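Local coordinates for iron-sulfur cluster assembly scaffold protein NifU (Fervidobacterium islandicum, PDB 6A6G) that probably accepts persulfide sulfur from its partner cysteine desulfurase SufS, as a zinc-containing SufU-type protein of iron-sulfur cluster assembly, at the zinc ion site and the interface of chains C and B. Coordinates in Å, arbitrary orientation; residue numbers count along the deposited sequence, not the author numbering. Chains: chain A/B, Iron-sulfur cluster assembly scaffold protein NifU; chain C, Cysteine desulfurase.

Contact 1: the zinc ion site. Residues chain C 354, 356; chain A 36, 39, 62, 65, 120, 123. With ZN (zinc ion), chain D.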
loop_
_atom_site.group_PDB
_atom_site.type_symbol
_atom_site.label_atom_id
_atom_site.label_comp_id
_atom_site.label_asym_id
_atom_site.label_seq_id
_atom_site.Cartn_x
_atom_site.Cartn_y
_atom_site.Cartn_z
ATOM N N HIS C 354 -4.169 12.275 -33.428
ATOM C CA HIS C 354 -3.505 12.135 -32.126
ATOM C C HIS C 354 -4.235 11.151 -31.200
ATOM O O HIS C 354 -5.476 11.095 -31.175
ATOM C CB HIS C 354 -3.386 13.501 -31.444
ATOM C CG HIS C 354 -2.444 13.530 -30.281
ATOM N ND1 HIS C 354 -2.814 13.147 -29.011
ATOM C CD2 HIS C 354 -1.165 13.970 -30.177
ATOM C CE1 HIS C 354 -1.792 13.316 -28.181
ATOM N NE2 HIS C 354 -0.784 13.830 -28.856
ATOM N N HIS C 356 -5.006 11.077 -28.087
ATOM C CA HIS C 356 -6.112 11.582 -27.233
ATOM C C HIS C 356 -7.421 11.701 -27.961
ATOM O O HIS C 356 -8.469 11.323 -27.437
ATOM C CB HIS C 356 -5.809 12.919 -26.633
ATOM C CG HIS C 356 -4.559 12.934 -25.834
ATOM N ND1 HIS C 356 -4.034 14.091 -25.308
ATOM C CD2 HIS C 356 -3.694 11.938 -25.521
ATOM C CE1 HIS C 356 -2.918 13.801 -24.673
ATOM N NE2 HIS C 356 -2.696 12.499 -24.777
ATOM N N SER A 36 0.360 16.360 -19.598
ATOM C CA SER A 36 -0.805 16.196 -20.462
ATOM C C SER A 36 -0.746 14.923 -21.332
ATOM O O SER A 36 -1.328 14.892 -22.397
ATOM C CB SER A 36 -0.960 17.447 -21.339
ATOM O OG SER A 36 -2.202 17.434 -22.018
ATOM N N ASP A 39 1.043 15.390 -25.076
ATOM C CA ASP A 39 0.799 16.588 -25.854
ATOM C C ASP A 39 2.023 17.447 -25.609
ATOM O O ASP A 39 2.405 17.624 -24.479
ATOM C CB ASP A 39 -0.437 17.379 -25.319
ATOM C CG ASP A 39 -1.771 16.902 -25.869
ATOM O OD1 ASP A 39 -1.810 16.274 -26.937
ATOM O OD2 ASP A 39 -2.808 17.191 -25.230
ATOM N N CYS A 62 -2.784 16.600 -29.744
ATOM C CA CYS A 62 -4.190 16.846 -29.610
ATOM C C CYS A 62 -4.897 17.900 -30.432
ATOM O O CYS A 62 -4.445 19.026 -30.452
ATOM C CB CYS A 62 -4.194 17.544 -28.296
ATOM S SG CYS A 62 -5.390 16.973 -27.242
ATOM N N SER A 65 -5.581 20.594 -27.602
ATOM C CA SER A 65 -4.386 21.356 -27.235
ATOM C C SER A 65 -3.860 22.164 -28.402
ATOM O O SER A 65 -3.402 23.252 -28.229
ATOM C CB SER A 65 -3.293 20.491 -26.568
ATOM O OG SER A 65 -2.437 19.948 -27.513
ATOM N N ARG A 120 -9.825 16.278 -20.292
ATOM C CA ARG A 120 -9.351 17.055 -21.449
ATOM C C ARG A 120 -8.960 18.464 -21.130
ATOM O O ARG A 120 -8.367 19.129 -21.976
ATOM C CB ARG A 120 -10.343 17.037 -22.618
ATOM C CG ARG A 120 -10.739 15.635 -23.103
ATOM C CD ARG A 120 -9.580 14.765 -23.599
ATOM N NE ARG A 120 -8.832 15.379 -24.687
ATOM C CZ ARG A 120 -9.159 15.356 -25.981
ATOM N NH1 ARG A 120 -8.373 15.944 -26.865
ATOM N NH2 ARG A 120 -10.257 14.758 -26.415
ATOM N N CYS A 123 -5.350 19.092 -21.684
ATOM C CA CYS A 123 -5.070 19.371 -23.094
ATOM C C CYS A 123 -5.321 20.849 -23.413
ATOM O O CYS A 123 -4.513 21.487 -24.082
ATOM C CB CYS A 123 -5.891 18.460 -24.007
ATOM S SG CYS A 123 -5.821 16.680 -23.606
HETATM ZN ZN ZN D . -4.411 16.129 -25.382
#
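This is the zinc site of a SufU-type protein, completed across the chain boundary by a histidine of the desulfurase. A:Asp39, A:Cys62 and A:Cys123 supply three ligands, and C:His356, near the start of helix 355-366, supplies another. The arrangement is near tetrahedral. A:Asp39 binds through one carboxylate oxygen, OD2, at 1.9 Å from ZN. C:His356 uses the ring nitrogen ND1, which lies 2.1 Å from ZN. Its CG is anti to the carbonyl carbon (chi1 -57°), and its ring crosses the carboxylate of A:Asp39 obliquely. SG of A:Cys62 and SG of A:Cys123 each lie 2.3 Å from ZN, with an angle of 106° between them at the metal. A:Arg120 is the second-shell residue of the two sulfurs. Its side chain bends at chi2 and chi3, and its guanidinium meets both at its edge. NE donates to SG of A:Cys123 over 3.5 Å, nearly straight and in the guanidinium plane. NH1 makes a weaker hydrogen bond to SG of A:Cys62. Positive charge here would probably stabilise thiolates. One guanidinium face lies against CB of C:His356. C:His354 adds a second layer on the desulfurase side. Its CE1 sits over the centre of the C:His356 ring, and the backbone N of A:Cys62 lies above one face of its own ring. The zinc thus ties the two proteins together. C:His356 probably takes the ligand position of another NifU cysteine, freeing that cysteine to accept sulfur. The backbone N of C:His356 donates to ring nitrogen ND1 of C:His354 at 3.2 Å, close to the ring plane.

Contact 2: the interface of chains C and B. Residues chain C 65-68, 73, 76; chain B 118-120, 122.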
loop_
_atom_site.group_PDB
_atom_site.type_symbol
_atom_site.label_atom_id
_atom_site.label_comp_id
_atom_site.label_asym_id
_atom_site.label_seq_id
_atom_site.Cartn_x
_atom_site.Cartn_y
_atom_site.Cartn_z
ATOM N N HIS C 65 -2.426 -11.247 13.654
ATOM C CA HIS C 65 -1.201 -11.815 14.241
ATOM C C HIS C 65 -1.002 -11.655 15.739
ATOM O O HIS C 65 -0.436 -12.567 16.363
ATOM C CB HIS C 65 0.054 -11.296 13.552
ATOM C CG HIS C 65 0.116 -11.623 12.107
ATOM N ND1 HIS C 65 -0.114 -12.897 11.625
ATOM C CD2 HIS C 65 0.391 -10.851 11.033
ATOM C CE1 HIS C 65 -0.011 -12.887 10.311
ATOM N NE2 HIS C 65 0.310 -11.661 9.929
ATOM N N ARG C 66 -1.406 -10.526 16.314
ATOM C CA ARG C 66 -0.969 -10.128 17.678
ATOM C C ARG C 66 -2.092 -10.098 18.734
ATOM O O ARG C 66 -2.017 -9.316 19.691
ATOM C CB ARG C 66 -0.392 -8.695 17.644
ATOM C CG ARG C 66 0.715 -8.431 16.656
ATOM C CD ARG C 66 2.049 -8.885 17.223
ATOM N NE ARG C 66 3.011 -9.161 16.159
ATOM C CZ ARG C 66 4.259 -9.537 16.370
ATOM N NH1 ARG C 66 4.708 -9.678 17.603
ATOM N NH2 ARG C 66 5.057 -9.767 15.349
ATOM N N ALA C 67 -3.144 -10.876 18.541
ATOM C CA ALA C 67 -4.228 -10.917 19.485
ATOM C C ALA C 67 -4.906 -12.269 19.473
ATOM O O ALA C 67 -4.836 -13.022 18.510
ATOM C CB ALA C 67 -5.238 -9.815 19.204
ATOM N N VAL C 68 -5.612 -12.549 20.550
ATOM C CA VAL C 68 -6.167 -13.854 20.752
ATOM C C VAL C 68 -7.671 -13.879 20.711
ATOM O O VAL C 68 -8.252 -14.947 20.835
ATOM C CB VAL C 68 -5.662 -14.446 22.078
ATOM C CG1 VAL C 68 -4.136 -14.329 22.162
ATOM C CG2 VAL C 68 -6.355 -13.782 23.255
ATOM N N SER C 73 -8.547 -13.657 15.329
ATOM C CA SER C 73 -8.252 -15.021 14.882
ATOM C C SER C 73 -8.820 -15.348 13.502
ATOM O O SER C 73 -8.181 -15.992 12.694
ATOM C CB SER C 73 -8.767 -16.052 15.889
ATOM O OG SER C 73 -8.255 -17.305 15.499
ATOM N N THR C 76 -6.837 -13.325 10.985
ATOM C CA THR C 76 -5.455 -13.832 10.825
ATOM C C THR C 76 -5.426 -15.112 10.006
ATOM O O THR C 76 -4.607 -15.266 9.105
ATOM C CB THR C 76 -4.806 -14.115 12.194
ATOM O OG1 THR C 76 -4.854 -12.933 12.981
ATOM C CG2 THR C 76 -3.381 -14.581 12.092
ATOM N N PRO B 118 -6.624 -21.125 17.153
ATOM C CA PRO B 118 -5.489 -20.784 16.280
ATOM C C PRO B 118 -4.510 -19.749 16.863
ATOM O O PRO B 118 -3.353 -19.803 16.509
ATOM C CB PRO B 118 -6.167 -20.234 15.005
ATOM C CG PRO B 118 -7.563 -20.787 15.020
ATOM C CD PRO B 118 -7.926 -21.051 16.459
ATOM N N MET B 119 -4.954 -18.822 17.723
ATOM C CA MET B 119 -4.056 -17.814 18.281
ATOM C C MET B 119 -3.312 -18.284 19.541
ATOM O O MET B 119 -2.432 -17.564 20.032
ATOM C CB MET B 119 -4.803 -16.498 18.563
ATOM C CG MET B 119 -5.542 -15.931 17.357
ATOM S SD MET B 119 -4.524 -15.789 15.869
ATOM C CE MET B 119 -3.569 -14.311 16.146
ATOM N N ARG B 120 -3.666 -19.456 20.073
ATOM C CA ARG B 120 -2.937 -20.050 21.188
ATOM C C ARG B 120 -1.907 -21.086 20.728
ATOM O O ARG B 120 -1.002 -21.461 21.509
ATOM C CB ARG B 120 -3.892 -20.681 22.195
ATOM C CG ARG B 120 -4.879 -19.726 22.871
ATOM C CD ARG B 120 -4.257 -18.435 23.383
ATOM N NE ARG B 120 -3.377 -18.515 24.558
ATOM C CZ ARG B 120 -3.778 -18.577 25.834
ATOM N NH1 ARG B 120 -5.060 -18.652 26.143
ATOM N NH2 ARG B 120 -2.893 -18.577 26.813
ATOM N N LYS B 122 0.712 -20.641 18.847
ATOM C CA LYS B 122 2.025 -20.002 19.096
ATOM C C LYS B 122 2.513 -20.226 20.539
ATOM O O LYS B 122 3.706 -20.442 20.786
ATOM C CB LYS B 122 1.970 -18.476 18.814
ATOM C CG LYS B 122 0.877 -17.691 19.601
ATOM C CD LYS B 122 1.074 -16.167 19.822
ATOM C CE LYS B 122 -0.211 -15.470 20.331
ATOM N NZ LYS B 122 -0.069 -14.060 20.831
#
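The loop before helix 70-90 of chain C, together with the first turns of that helix, meets the loop of chain B that leads into helix 121-134. This is a small desulfurase-NifU patch of the deposited assembly. It probably belongs to the SufS-SufU complex, as a small secondary patch. The side chain of B:Met119 carries the contact and hides 75 Å² of its surface. Its CG is anti to the carbonyl carbon (chi1 -55°). Further bends at chi2 and chi3 curl the thioether between the loop and the helix of chain C. Successive atoms of the chain meet different groups. CB of B:Met119 packs on CA of C:Val68 at 3.7 Å. CG lies 3.5 Å from CB of C:Ser73, on the helix side. The terminal methyl CE reaches deepest, toward the backbone carbonyls of C:Ala67 and C:His65. It also lies 3.9 Å from CA of C:His65. C:Thr76 comes tip to tip with the thioether. Its CB is 4.0 Å from SD of B:Met119, and its methyl CG2 also touches SD and CE. The hydroxyl OG1 of C:Thr76 is anti to the carbonyl carbon (chi1 -56°), where it accepts a hydrogen bond from the backbone N of C:His65. That bond is 3.0 Å long and nearly straight, so the helix holds the loop that receives the methionine. An alanine here would probably loosen the loop at C:His65 and weaken packing against the thioether, since both the hydroxyl and the CG2 methyl would be gone. No polar pair bonds across this patch, so the fit rests on van der Waals packing. Beside the methionine, the ring of B:Pro118 lies against the hydroxyl of C:Ser73, with CG of B:Pro118 3.6 Å from OG of C:Ser73.

Contact 1 and contact 2 lie about 54 Å apart, at opposite ends of chain C, and each involves a different NifU copy. They share no residue of the desulfurase. On the NifU side they overlap at Arg120 and at the start of the helix from residue 121. Contact 1 is polar and metal-linked, and probably marks the sulfur-transfer site. Contact 2 is small and apolar and probably adds to the docking. Since the sites repeat, each NifU probably uses adjoining parts of one surface for both, the zinc site with one desulfurase copy and the Met119 patch with the other, and so bridges the desulfurase pair.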